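Local structure of protein argonaute (Aquifex aeolicus, 1YVU) at residues D502-T507 and I685-L690; A515-K520 and T534-F539; D571-R576 and E597-N602. The protein uses short single-stranded DNA guides to bind complementary RNA targets and cleaves them at a fixed distance from the guide's 5' end, with magnesium as the preferred metal. All coordinates share one frame; numbering follows the deposited sequence.

Interaction 1: residues D502-T507 and I685-L690; sequences DISRIT and ITKLML. With CA (calcium ion), chain B.
Strand 503-505 lies against helix 685-690, Ser-504 facing Thr-686 and Ile-506 facing Leu-690, with the two axes 7.8 Å apart at their closest and their N-to-C directions only 35° from parallel. The polar end is centred on Ser-504. Its hydroxyl OG gives a hydrogen bond of 2.8 Å to OD1 of Asp-502, meeting the carboxylate on its syn side and somewhat out of plane. Thr-686 OG1 stands 3.1 Å from the same Ser-504 OG; this bond is not settled, since the threonine proton may turn instead to a main-chain carbonyl one helical turn earlier, where Asp-683 O and Ser-682 O are weak acceptors. Small hydroxyl residues suit this place because they fit between strand and helix and still supply polar partners. With CG anti to the backbone N (chi1 -171°), Asp-502 carries its carboxylate to the helix side, where OD2 binds the calcium ion at 2.9 Å, with Asp-683 as the other protein ligand. In the RNase H fold of the PIWI domain strand 497-505 carries one of the catalytic aspartates, a role assigned to Asp-502 by similarity, and the helix end bearing Asp-683 brings a second acid beside it. An alanine in place of Asp-502 would probably leave the calcium ion held by Asp-683 alone among protein ligands here and the Ser-504 hydroxyl without its acceptor, freer to turn. Lys-687 lays its CG 3.9 Å from Ser-504 OG, then extends so that NZ makes a salt bridge with Asp-683. Farther on, the end of Leu-690 lies over the strand backbone, CD2 3.4 Å from Ser-504 O. Its CD1 makes an apolar contact with Ile-506 CG1 at 3.8 Å, the two side chains sliding past each other in opposite directions.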
ATOM      1  N   ASP A 502      11.078   5.124   2.503  1.00 15.51           N
ATOM      2  CA  ASP A 502      10.196   4.911   1.353  1.00 14.30           C
ATOM      3  C   ASP A 502      10.905   5.755   0.329  1.00 19.60           C
ATOM      4  O   ASP A 502      11.502   6.800   0.640  1.00 22.58           O
ATOM      5  CB  ASP A 502       8.735   5.390   1.421  1.00 17.21           C
ATOM      6  CG  ASP A 502       7.871   4.874   0.174  1.00 19.79           C
ATOM      7  OD1 ASP A 502       8.046   5.343  -0.973  1.00 13.57           O
ATOM      8  OD2 ASP A 502       7.023   3.960   0.311  1.00 16.07           O
ATOM      9  N   ILE A 503      10.953   5.200  -0.872  1.00 21.32           N
ATOM     10  CA  ILE A 503      11.542   5.832  -2.023  1.00 18.47           C
ATOM     11  C   ILE A 503      10.443   5.646  -3.055  1.00 21.58           C
ATOM     12  O   ILE A 503       9.924   4.530  -3.229  1.00 19.07           O
ATOM     13  CB  ILE A 503      12.846   5.123  -2.454  1.00 12.28           C
ATOM     14  CG1 ILE A 503      13.905   5.231  -1.337  1.00 16.86           C
ATOM     15  CG2 ILE A 503      13.350   5.736  -3.758  1.00 13.99           C
ATOM     16  CD1 ILE A 503      15.273   4.566  -1.590  1.00 10.42           C
ATOM     17  N   SER A 504       9.986   6.769  -3.603  1.00 27.97           N
ATOM     18  CA  SER A 504       8.944   6.777  -4.630  1.00 38.93           C
ATOM     19  C   SER A 504       9.486   7.503  -5.843  1.00 37.30           C
ATOM     20  O   SER A 504       9.993   8.617  -5.750  1.00 45.06           O
ATOM     21  CB  SER A 504       7.640   7.406  -4.126  1.00 43.59           C
ATOM     22  OG  SER A 504       6.977   6.513  -3.234  1.00 45.94           O
ATOM     23  N   ARG A 505       9.359   6.853  -6.990  1.00 47.58           N
ATOM     24  CA  ARG A 505       9.869   7.370  -8.256  1.00 51.30           C
ATOM     25  C   ARG A 505       8.817   7.729  -9.303  1.00 46.24           C
ATOM     26  O   ARG A 505       7.669   7.285  -9.229  1.00 44.93           O
ATOM     27  CB  ARG A 505      10.814   6.317  -8.874  1.00 61.54           C
ATOM     28  CG  ARG A 505      11.968   5.841  -7.976  1.00 61.35           C
ATOM     29  CD  ARG A 505      12.174   4.341  -8.082  1.00 63.12           C
ATOM     30  NE  ARG A 505      13.184   3.852  -7.145  1.00 73.21           N
ATOM     31  CZ  ARG A 505      14.397   3.430  -7.495  1.00 73.91           C
ATOM     32  NH1 ARG A 505      14.776   3.428  -8.779  1.00 71.23           N
ATOM     33  NH2 ARG A 505      15.234   3.005  -6.552  1.00 75.51           N
ATOM     34  N   ILE A 506       9.194   8.587 -10.242  1.00 45.14           N
ATOM     35  CA  ILE A 506       8.275   8.883 -11.321  1.00 50.18           C
ATOM     36  C   ILE A 506       8.795   8.161 -12.563  1.00 58.65           C
ATOM     37  O   ILE A 506       9.970   8.270 -12.946  1.00 47.74           O
ATOM     38  CB  ILE A 506       7.939  10.398 -11.506  1.00 47.74           C
ATOM     39  CG1 ILE A 506       6.828  10.773 -10.508  1.00 50.72           C
ATOM     40  CG2 ILE A 506       7.383  10.678 -12.911  1.00 52.21           C
ATOM     41  CD1 ILE A 506       6.384  12.217 -10.522  1.00 50.74           C
ATOM     42  N   THR A 507       7.907   7.302 -13.064  1.00 62.15           N
ATOM     43  CA  THR A 507       8.140   6.472 -14.231  1.00 69.18           C
ATOM     44  C   THR A 507       7.671   7.182 -15.512  1.00 77.04           C
ATOM     45  O   THR A 507       6.527   7.675 -15.622  1.00 77.64           O
ATOM     46  CB  THR A 507       7.382   5.119 -14.094  1.00 66.87           C
ATOM     47  OG1 THR A 507       7.469   4.630 -12.751  1.00 65.93           O
ATOM     48  CG2 THR A 507       7.975   4.076 -15.044  1.00 70.32           C
ATOM     49  N   ILE A 685       4.101  11.274   1.938  1.00 27.19           N
ATOM     50  CA  ILE A 685       5.014  12.434   1.872  1.00 24.14           C
ATOM     51  C   ILE A 685       5.924  12.418   0.604  1.00 26.13           C
ATOM     52  O   ILE A 685       6.102  13.445  -0.041  1.00 28.63           O
ATOM     53  CB  ILE A 685       5.865  12.554   3.202  1.00 17.51           C
ATOM     54  CG1 ILE A 685       4.954  12.806   4.396  1.00 11.11           C
ATOM     55  CG2 ILE A 685       6.855  13.709   3.149  1.00 14.15           C
ATOM     56  CD1 ILE A 685       5.648  12.659   5.712  1.00 26.45           C
ATOM     57  N   THR A 686       6.446  11.248   0.229  1.00 29.28           N
ATOM     58  CA  THR A 686       7.299  11.100  -0.945  1.00 25.41           C
ATOM     59  C   THR A 686       6.519  11.341  -2.241  1.00 27.50           C
ATOM     60  O   THR A 686       6.975  12.082  -3.107  1.00 39.04           O
ATOM     61  CB  THR A 686       7.925   9.702  -1.008  1.00 19.65           C
ATOM     62  OG1 THR A 686       6.893   8.718  -1.090  1.00 16.50           O
ATOM     63  CG2 THR A 686       8.780   9.437   0.185  1.00 16.30           C
ATOM     64  N   LYS A 687       5.322  10.769  -2.344  1.00 24.58           N
ATOM     65  CA  LYS A 687       4.484  10.925  -3.531  1.00 27.95           C
ATOM     66  C   LYS A 687       3.984  12.349  -3.710  1.00 29.03           C
ATOM     67  O   LYS A 687       3.566  12.739  -4.787  1.00 25.98           O
ATOM     68  CB  LYS A 687       3.292   9.965  -3.466  1.00 32.79           C
ATOM     69  CG  LYS A 687       3.643   8.536  -3.825  1.00 38.04           C
ATOM     70  CD  LYS A 687       2.511   7.568  -3.531  1.00 46.81           C
ATOM     71  CE  LYS A 687       2.859   6.163  -4.048  1.00 61.46           C
ATOM     72  NZ  LYS A 687       1.817   5.106  -3.760  1.00 64.07           N
ATOM     73  N   LEU A 688       4.076  13.120  -2.639  1.00 27.56           N
ATOM     74  CA  LEU A 688       3.635  14.507  -2.606  1.00 31.79           C
ATOM     75  C   LEU A 688       4.743  15.446  -3.103  1.00 35.08           C
ATOM     76  O   LEU A 688       4.495  16.418  -3.838  1.00 34.40           O
ATOM     77  CB  LEU A 688       3.249  14.860  -1.163  1.00 27.65           C
ATOM     78  CG  LEU A 688       2.609  16.204  -0.823  1.00 30.17           C
ATOM     79  CD1 LEU A 688       1.172  16.278  -1.275  1.00 33.87           C
ATOM     80  CD2 LEU A 688       2.683  16.409   0.635  1.00 25.77           C
HETATM   81  N   MSE A 689       5.968  15.127  -2.694  1.00 35.88           N
HETATM   82  CA  MSE A 689       7.135  15.905  -3.055  1.00 37.13           C
HETATM   83  C   MSE A 689       7.498  15.694  -4.517  1.00 39.15           C
HETATM   84  O   MSE A 689       8.050  16.592  -5.142  1.00 47.35           O
HETATM   85  CB  MSE A 689       8.299  15.579  -2.117  1.00 39.14           C
HETATM   86  CG  MSE A 689       8.060  15.889  -0.630  1.00 34.86           C
HETATM   87 SE   MSE A 689       7.214  17.597  -0.218  1.00 48.42          SE
HETATM   88  CE  MSE A 689       6.385  17.153   1.482  1.00 48.37           C
ATOM     89  N   LEU A 690       7.151  14.516  -5.046  1.00 46.95           N
ATOM     90  CA  LEU A 690       7.345  14.129  -6.465  1.00 53.97           C
ATOM     91  C   LEU A 690       6.517  15.036  -7.414  1.00 49.95           C
ATOM     92  O   LEU A 690       6.980  15.419  -8.496  1.00 51.91           O
ATOM     93  CB  LEU A 690       6.902  12.665  -6.695  1.00 45.69           C
ATOM     94  CG  LEU A 690       7.794  11.445  -6.454  1.00 48.70           C
ATOM     95  CD1 LEU A 690       7.005  10.174  -6.769  1.00 42.99           C
ATOM     96  CD2 LEU A 690       9.055  11.529  -7.300  1.00 36.55           C
TER
HETATM   97 CA    CA B 901       6.479   3.368  -2.445  1.00 14.78          CA

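Interaction 2: residues A515-K520 and T534-F539; sequences AVAFTK and TSYPAF
Ala-515 to Ala-517 pair with Thr-534 to Tyr-536 as antiparallel neighbours, the two arms of the hairpin formed by strands 515-522 and 528-536 in the PIWI domain, with most of the touching residues buried. Ala-517 and Thr-534 form a hydrogen-bonded pair, Ala-517 N reaching Thr-534 O at 2.8 Å and Thr-534 N returning to Ala-517 O at 3.1 Å. Ala-515 and Tyr-536 form the next such pair, Tyr-536 N binding Ala-515 O at 2.6 Å, whereas the reverse bond from Ala-515 N to Tyr-536 O is weak. Between them Val-516 and Ser-535 make a non-hydrogen-bonded pair. In the RNase H fold such a hairpin continues the strand that bears the first catalytic aspartate, here strand 497-505, and helices cover both faces of the sheet. On one face lie Ala-515, Ala-517, Thr-534 and Tyr-536. The tyrosine ring presents its edge to the Ala-517 methyl, CE1 standing 3.7 Å from CB, while Thr-534 CG2 sits over one face of the ring, toward the rim. Alanine suits position 517 because its lone methyl fits against that edge, and Tyr-536 in turn packs on Leu-543 and Asp-550 of helix 542-557. The opposite face holds Val-516 and Ser-535: Val-516 CG2 rests 3.7 Å from Ser-535 OG, whose hydroxyl has a weak hydrogen bond with Asn-514 OD1. Val-516, beta-branched as strands accept readily, also packs against Leu-690 of helix 682-690.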
ATOM      1  N   ALA A 515      12.782  11.157  -8.461  1.00 44.72           N
ATOM      2  CA  ALA A 515      12.721  10.307  -7.264  1.00 39.58           C
ATOM      3  C   ALA A 515      12.889  11.123  -5.992  1.00 33.56           C
ATOM      4  O   ALA A 515      13.664  12.070  -5.944  1.00 33.83           O
ATOM      5  CB  ALA A 515      13.806   9.224  -7.302  1.00 41.20           C
ATOM      6  N   VAL A 516      12.143  10.737  -4.967  1.00 31.51           N
ATOM      7  CA  VAL A 516      12.179  11.376  -3.660  1.00 26.71           C
ATOM      8  C   VAL A 516      12.369  10.264  -2.617  1.00 29.29           C
ATOM      9  O   VAL A 516      11.689   9.221  -2.681  1.00 21.48           O
ATOM     10  CB  VAL A 516      10.836  12.139  -3.353  1.00 30.42           C
ATOM     11  CG1 VAL A 516      10.863  12.732  -1.953  1.00 20.41           C
ATOM     12  CG2 VAL A 516      10.584  13.260  -4.372  1.00 25.08           C
ATOM     13  N   ALA A 517      13.272  10.507  -1.657  1.00 17.72           N
ATOM     14  CA  ALA A 517      13.554   9.576  -0.554  1.00 18.86           C
ATOM     15  C   ALA A 517      13.236  10.230   0.769  1.00 24.55           C
ATOM     16  O   ALA A 517      13.686  11.356   1.032  1.00 24.32           O
ATOM     17  CB  ALA A 517      15.025   9.152  -0.543  1.00 13.76           C
ATOM     18  N   PHE A 518      12.466   9.533   1.602  1.00 17.93           N
ATOM     19  CA  PHE A 518      12.160  10.050   2.926  1.00 18.72           C
ATOM     20  C   PHE A 518      12.565   9.094   4.057  1.00 22.38           C
ATOM     21  O   PHE A 518      11.853   8.126   4.376  1.00 19.78           O
ATOM     22  CB  PHE A 518      10.695  10.482   3.049  1.00 20.65           C
ATOM     23  CG  PHE A 518      10.362  11.205   4.353  1.00 23.08           C
ATOM     24  CD1 PHE A 518      11.221  12.200   4.878  1.00 18.68           C
ATOM     25  CD2 PHE A 518       9.183  10.893   5.059  1.00 29.42           C
ATOM     26  CE1 PHE A 518      10.933  12.872   6.067  1.00 17.79           C
ATOM     27  CE2 PHE A 518       8.877  11.570   6.264  1.00 26.69           C
ATOM     28  CZ  PHE A 518       9.774  12.568   6.760  1.00 24.29           C
ATOM     29  N   THR A 519      13.651   9.476   4.728  1.00 17.72           N
ATOM     30  CA  THR A 519      14.237   8.724   5.844  1.00 17.82           C
ATOM     31  C   THR A 519      13.900   9.344   7.201  1.00 15.96           C
ATOM     32  O   THR A 519      13.798  10.579   7.342  1.00 15.06           O
ATOM     33  CB  THR A 519      15.771   8.568   5.641  1.00 15.01           C
ATOM     34  OG1 THR A 519      15.998   7.925   4.374  1.00 11.46           O
ATOM     35  CG2 THR A 519      16.423   7.728   6.747  1.00 13.10           C
ATOM     36  N   LYS A 520      13.648   8.453   8.162  1.00 16.67           N
ATOM     37  CA  LYS A 520      13.300   8.805   9.534  1.00  9.25           C
ATOM     38  C   LYS A 520      14.145   7.963  10.479  1.00  5.91           C
ATOM     39  O   LYS A 520      13.982   6.743  10.578  1.00  4.80           O
ATOM     40  CB  LYS A 520      11.824   8.512   9.779  1.00  5.59           C
ATOM     41  CG  LYS A 520      10.935   9.695   9.774  1.00  2.00           C
ATOM     42  CD  LYS A 520       9.508   9.288  10.020  1.00  3.92           C
ATOM     43  CE  LYS A 520       8.817   8.823   8.742  1.00 10.37           C
ATOM     44  NZ  LYS A 520       7.429   9.425   8.550  1.00 10.38           N
ATOM     45  N   THR A 534      14.850  14.175   0.502  1.00 22.67           N
ATOM     46  CA  THR A 534      15.594  14.671  -0.647  1.00 23.51           C
ATOM     47  C   THR A 534      14.958  14.192  -1.918  1.00 29.02           C
ATOM     48  O   THR A 534      14.490  13.052  -1.997  1.00 27.85           O
ATOM     49  CB  THR A 534      17.019  14.090  -0.727  1.00 21.20           C
ATOM     50  OG1 THR A 534      17.554  13.936   0.577  1.00 21.83           O
ATOM     51  CG2 THR A 534      17.966  14.991  -1.527  1.00 26.26           C
ATOM     52  N   SER A 535      14.997  15.070  -2.922  1.00 35.07           N
ATOM     53  CA  SER A 535      14.530  14.756  -4.268  1.00 37.26           C
ATOM     54  C   SER A 535      15.846  14.435  -4.970  1.00 36.97           C
ATOM     55  O   SER A 535      16.868  15.066  -4.700  1.00 40.22           O
ATOM     56  CB  SER A 535      13.874  15.965  -4.920  1.00 37.01           C
ATOM     57  OG  SER A 535      12.966  15.591  -5.950  1.00 38.76           O
ATOM     58  N   TYR A 536      15.838  13.406  -5.808  1.00 40.22           N
ATOM     59  CA  TYR A 536      17.035  12.979  -6.510  1.00 42.57           C
ATOM     60  C   TYR A 536      16.885  13.055  -8.031  1.00 51.37           C
ATOM     61  O   TYR A 536      15.777  12.801  -8.541  1.00 50.25           O
ATOM     62  CB  TYR A 536      17.383  11.546  -6.080  1.00 38.35           C
ATOM     63  CG  TYR A 536      17.997  11.406  -4.706  1.00 30.13           C
ATOM     64  CD1 TYR A 536      17.241  10.917  -3.623  1.00 25.06           C
ATOM     65  CD2 TYR A 536      19.344  11.771  -4.480  1.00 25.99           C
ATOM     66  CE1 TYR A 536      17.813  10.800  -2.350  1.00 29.48           C
ATOM     67  CE2 TYR A 536      19.933  11.662  -3.214  1.00 22.45           C
ATOM     68  CZ  TYR A 536      19.170  11.176  -2.159  1.00 38.65           C
ATOM     69  OH  TYR A 536      19.782  11.023  -0.946  1.00 39.41           O
ATOM     70  N   PRO A 537      17.980  13.409  -8.772  1.00 60.25           N
ATOM     71  CA  PRO A 537      18.001  13.530 -10.265  1.00 66.27           C
ATOM     72  C   PRO A 537      17.862  12.193 -11.031  1.00 68.71           C
ATOM     73  O   PRO A 537      17.576  11.148 -10.446  1.00 70.59           O
ATOM     74  CB  PRO A 537      19.378  14.165 -10.535  1.00 68.49           C
ATOM     75  CG  PRO A 537      19.692  14.892  -9.298  1.00 65.35           C
ATOM     76  CD  PRO A 537      19.247  13.941  -8.224  1.00 60.89           C
ATOM     77  N   ALA A 538      18.118  12.236 -12.345  1.00 76.51           N
ATOM     78  CA  ALA A 538      18.014  11.040 -13.189  1.00 76.15           C
ATOM     79  C   ALA A 538      19.300  10.295 -13.548  1.00 79.69           C
ATOM     80  O   ALA A 538      20.043  10.719 -14.441  1.00 80.78           O
ATOM     81  CB  ALA A 538      17.210  11.369 -14.472  1.00 74.38           C
ATOM     82  N   PHE A 539      19.601   9.238 -12.784  1.00 79.57           N
ATOM     83  CA  PHE A 539      20.751   8.355 -13.033  1.00 83.30           C
ATOM     84  C   PHE A 539      20.387   6.927 -12.650  1.00 84.37           C
ATOM     85  O   PHE A 539      19.659   6.724 -11.686  1.00 89.42           O
ATOM     86  CB  PHE A 539      22.083   8.779 -12.376  1.00 81.16           C
ATOM     87  CG  PHE A 539      21.970   9.661 -11.152  1.00 81.43           C
ATOM     88  CD1 PHE A 539      21.139   9.357 -10.055  1.00 82.53           C
ATOM     89  CD2 PHE A 539      22.802  10.788 -11.055  1.00 82.81           C
ATOM     90  CE1 PHE A 539      21.128  10.137  -8.867  1.00 80.80           C
ATOM     91  CE2 PHE A 539      22.826  11.609  -9.874  1.00 89.35           C
ATOM     92  CZ  PHE A 539      21.970  11.265  -8.773  1.00 80.14           C
TER

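Interaction 3: residues D571-R576 and E597-N602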
ATOM      1  N   ASP A 571       8.993   0.910   3.744  1.00 27.45           N
ATOM      2  CA  ASP A 571       7.575   1.116   3.536  1.00 36.31           C
ATOM      3  C   ASP A 571       7.059   0.164   2.470  1.00 38.77           C
ATOM      4  O   ASP A 571       5.936  -0.339   2.549  1.00 43.63           O
ATOM      5  CB  ASP A 571       7.352   2.572   3.154  1.00 34.28           C
ATOM      6  CG  ASP A 571       5.883   2.927   2.919  1.00 39.14           C
ATOM      7  OD1 ASP A 571       5.359   2.629   1.804  1.00 37.56           O
ATOM      8  OD2 ASP A 571       5.280   3.557   3.827  1.00 39.47           O
ATOM      9  N   GLY A 572       7.891  -0.135   1.499  1.00 41.79           N
ATOM     10  CA  GLY A 572       7.401  -1.028   0.480  1.00 46.42           C
ATOM     11  C   GLY A 572       8.162  -2.303   0.535  1.00 51.25           C
ATOM     12  O   GLY A 572       8.578  -2.756   1.603  1.00 50.06           O
ATOM     13  N   ARG A 573       8.264  -2.901  -0.643  1.00 51.51           N
ATOM     14  CA  ARG A 573       9.018  -4.113  -0.834  1.00 54.88           C
ATOM     15  C   ARG A 573      10.419  -3.603  -1.194  1.00 54.64           C
ATOM     16  O   ARG A 573      10.571  -2.654  -1.973  1.00 58.59           O
ATOM     17  CB  ARG A 573       8.416  -5.001  -1.959  1.00 57.90           C
ATOM     18  CG  ARG A 573       7.304  -6.001  -1.519  1.00 65.25           C
ATOM     19  CD  ARG A 573       7.264  -7.309  -2.387  1.00 64.76           C
ATOM     20  NE  ARG A 573       6.251  -8.308  -1.969  1.00 63.94           N
ATOM     21  CZ  ARG A 573       6.511  -9.535  -1.495  1.00 65.04           C
ATOM     22  NH1 ARG A 573       7.760  -9.961  -1.343  1.00 63.20           N
ATOM     23  NH2 ARG A 573       5.508 -10.362  -1.215  1.00 62.70           N
ATOM     24  N   LEU A 574      11.417  -4.130  -0.499  1.00 53.87           N
ATOM     25  CA  LEU A 574      12.809  -3.789  -0.737  1.00 50.19           C
ATOM     26  C   LEU A 574      13.233  -4.389  -2.076  1.00 56.75           C
ATOM     27  O   LEU A 574      13.257  -5.617  -2.227  1.00 60.15           O
ATOM     28  CB  LEU A 574      13.661  -4.414   0.355  1.00 40.97           C
ATOM     29  CG  LEU A 574      14.110  -3.608   1.546  1.00 33.92           C
ATOM     30  CD1 LEU A 574      14.567  -4.540   2.621  1.00 33.48           C
ATOM     31  CD2 LEU A 574      15.207  -2.673   1.133  1.00 34.91           C
ATOM     32  N   TYR A 575      13.552  -3.535  -3.046  1.00 60.45           N
ATOM     33  CA  TYR A 575      14.003  -3.999  -4.361  1.00 58.54           C
ATOM     34  C   TYR A 575      15.412  -4.526  -4.182  1.00 56.12           C
ATOM     35  O   TYR A 575      16.142  -4.027  -3.333  1.00 50.21           O
ATOM     36  CB  TYR A 575      13.984  -2.857  -5.374  1.00 62.95           C
ATOM     37  CG  TYR A 575      12.608  -2.229  -5.547  1.00 74.74           C
ATOM     38  CD1 TYR A 575      12.230  -1.096  -4.794  1.00 73.49           C
ATOM     39  CD2 TYR A 575      11.671  -2.762  -6.460  1.00 76.49           C
ATOM     40  CE1 TYR A 575      10.958  -0.505  -4.939  1.00 76.25           C
ATOM     41  CE2 TYR A 575      10.386  -2.175  -6.617  1.00 74.86           C
ATOM     42  CZ  TYR A 575      10.043  -1.042  -5.848  1.00 77.43           C
ATOM     43  OH  TYR A 575       8.811  -0.431  -5.980  1.00 87.04           O
ATOM     44  N   ARG A 576      15.754  -5.576  -4.930  1.00 57.40           N
ATOM     45  CA  ARG A 576      17.065  -6.251  -4.890  1.00 56.73           C
ATOM     46  C   ARG A 576      18.273  -5.300  -4.826  1.00 53.05           C
ATOM     47  O   ARG A 576      19.248  -5.558  -4.119  1.00 49.29           O
ATOM     48  CB  ARG A 576      17.164  -7.167  -6.109  1.00 66.07           C
ATOM     49  CG  ARG A 576      18.382  -8.063  -6.192  1.00 77.25           C
ATOM     50  CD  ARG A 576      19.004  -7.898  -7.575  1.00 82.52           C
ATOM     51  NE  ARG A 576      19.970  -8.941  -7.913  1.00 96.05           N
ATOM     52  CZ  ARG A 576      20.252  -9.332  -9.156  1.00 99.99           C
ATOM     53  NH1 ARG A 576      19.645  -8.769 -10.203  1.00 98.02           N
ATOM     54  NH2 ARG A 576      21.141 -10.300  -9.355  1.00101.65           N
ATOM     55  N   GLU A 597      10.798  -5.346   5.490  1.00 17.82           N
ATOM     56  CA  GLU A 597       9.872  -4.883   4.459  1.00 20.40           C
ATOM     57  C   GLU A 597       8.566  -4.744   5.259  1.00 22.68           C
ATOM     58  O   GLU A 597       8.320  -5.556   6.164  1.00 20.16           O
ATOM     59  CB  GLU A 597       9.621  -5.998   3.442  1.00 20.10           C
ATOM     60  CG  GLU A 597      10.475  -6.084   2.192  1.00 28.61           C
ATOM     61  CD  GLU A 597      10.042  -7.279   1.294  1.00 34.07           C
ATOM     62  OE1 GLU A 597       9.085  -8.001   1.676  1.00 34.53           O
ATOM     63  OE2 GLU A 597      10.650  -7.507   0.207  1.00 36.69           O
ATOM     64  N   ILE A 598       7.773  -3.698   5.000  1.00 21.76           N
ATOM     65  CA  ILE A 598       6.482  -3.540   5.703  1.00 18.16           C
ATOM     66  C   ILE A 598       5.376  -3.423   4.668  1.00 16.84           C
ATOM     67  O   ILE A 598       5.165  -2.370   4.087  1.00 29.29           O
ATOM     68  CB  ILE A 598       6.472  -2.377   6.761  1.00 17.31           C
ATOM     69  CG1 ILE A 598       7.340  -2.773   7.962  1.00  9.39           C
ATOM     70  CG2 ILE A 598       5.040  -2.108   7.265  1.00  5.20           C
ATOM     71  CD1 ILE A 598       7.518  -1.696   8.966  1.00 14.22           C
ATOM     72  N   ILE A 599       4.694  -4.540   4.436  1.00 20.18           N
ATOM     73  CA  ILE A 599       3.631  -4.634   3.446  1.00 18.92           C
ATOM     74  C   ILE A 599       2.262  -4.407   4.071  1.00 24.87           C
ATOM     75  O   ILE A 599       1.778  -5.256   4.833  1.00 28.54           O
ATOM     76  CB  ILE A 599       3.683  -6.018   2.696  1.00 15.38           C
ATOM     77  CG1 ILE A 599       4.885  -6.070   1.753  1.00  8.75           C
ATOM     78  CG2 ILE A 599       2.414  -6.261   1.841  1.00 15.83           C
ATOM     79  CD1 ILE A 599       6.163  -6.433   2.380  1.00 11.95           C
ATOM     80  N   LYS A 600       1.630  -3.288   3.698  1.00 28.08           N
ATOM     81  CA  LYS A 600       0.312  -2.919   4.214  1.00 25.21           C
ATOM     82  C   LYS A 600      -0.866  -3.347   3.359  1.00 27.51           C
ATOM     83  O   LYS A 600      -1.954  -3.602   3.886  1.00 27.68           O
ATOM     84  CB  LYS A 600       0.230  -1.419   4.520  1.00 27.74           C
ATOM     85  CG  LYS A 600       0.840  -0.471   3.522  1.00 25.19           C
ATOM     86  CD  LYS A 600       2.284  -0.149   3.841  1.00 31.33           C
ATOM     87  CE  LYS A 600       2.896   0.620   2.674  1.00 31.10           C
ATOM     88  NZ  LYS A 600       2.274   1.974   2.451  1.00 31.93           N
ATOM     89  N   ARG A 601      -0.612  -3.488   2.057  1.00 29.41           N
ATOM     90  CA  ARG A 601      -1.633  -3.879   1.082  1.00 31.30           C
ATOM     91  C   ARG A 601      -1.734  -5.391   0.744  1.00 28.92           C
ATOM     92  O   ARG A 601      -0.727  -6.083   0.656  1.00 23.82           O
ATOM     93  CB  ARG A 601      -1.430  -3.062  -0.206  1.00 33.58           C
ATOM     94  CG  ARG A 601      -2.383  -1.865  -0.391  1.00 43.04           C
ATOM     95  CD  ARG A 601      -1.896  -0.890  -1.481  1.00 47.69           C
ATOM     96  NE  ARG A 601      -0.777  -0.064  -1.004  1.00 54.45           N
ATOM     97  CZ  ARG A 601      -0.164   0.903  -1.695  1.00 52.82           C
ATOM     98  NH1 ARG A 601      -0.532   1.203  -2.933  1.00 56.26           N
ATOM     99  NH2 ARG A 601       0.816   1.598  -1.125  1.00 52.74           N
ATOM    100  N   ASN A 602      -2.975  -5.864   0.583  1.00 26.60           N
ATOM    101  CA  ASN A 602      -3.374  -7.232   0.197  1.00 24.61           C
ATOM    102  C   ASN A 602      -2.930  -8.445   1.041  1.00 24.46           C
ATOM    103  O   ASN A 602      -2.695  -9.568   0.543  1.00 26.40           O
ATOM    104  CB  ASN A 602      -3.101  -7.458  -1.300  1.00 29.59           C
ATOM    105  CG  ASN A 602      -3.596  -6.306  -2.169  1.00 27.09           C
ATOM    106  OD1 ASN A 602      -4.660  -5.739  -1.930  1.00 28.17           O
ATOM    107  ND2 ASN A 602      -2.800  -5.933  -3.157  1.00 29.33           N
TER
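Glu-597, Asp-571 and Arg-573 carry most of this contact between the loop leaving strand 565-570 and the end of strand 592-599. Glu-597 leads with its methylene groups, which pack on the loop backbone while the carboxylate stays near Arg-573: CG comes to 3.5 Å from Leu-574 N and 4.0 Å from Leu-574 CB. OE1 is 3.8 Å from Arg-573 NH1, a long salt bridge of charges only, because the oxygen lies well out of the guanidinium plane and no N-H points at it; the guanidinium and carboxylate planes are 76° apart. Arg-573 also rests its CG 4.1 Å from Ile-599 CG1. Asp-571, an active-site residue by similarity, is met at right angles by Lys-600, whose NZ makes a weak hydrogen bond of 3.2 Å to OD1 within a salt bridge. The lysine chain bends at chi2, which turns CD, and chi4 (65°) then places NZ by the acid; its side chain also touches Asp-683. Pairing of a basic residue with acids beside the calcium ion implies that Lys-600 probably offsets part of the negative charge gathered there, whereas the long Arg-573 pair adds attraction without fixing a direction.

In the fold
From the N terminus, strand 497-505 brings in the first half of interaction 1, and the chain then turns back into strand 515-522, which lies beside it. Interaction 2 closes first, joining the arms of the hairpin 515-522 and 528-536. Past helix 542-557, strand 565-570 leads into the loop 571-576; helix 576-589 and strand 592-599 follow, and interaction 3 closes there. Interaction 1 closes last, when helix 682-690 returns to the first strand, so its long loop encloses the other two, which follow one another without crossing. Phe-518 packs on Ile-685 and Thr-686, tying interaction 2 to interaction 1, while Asp-502, a calcium ligand, lies close to Asp-571, so interactions 1 and 3 meet beside the metal.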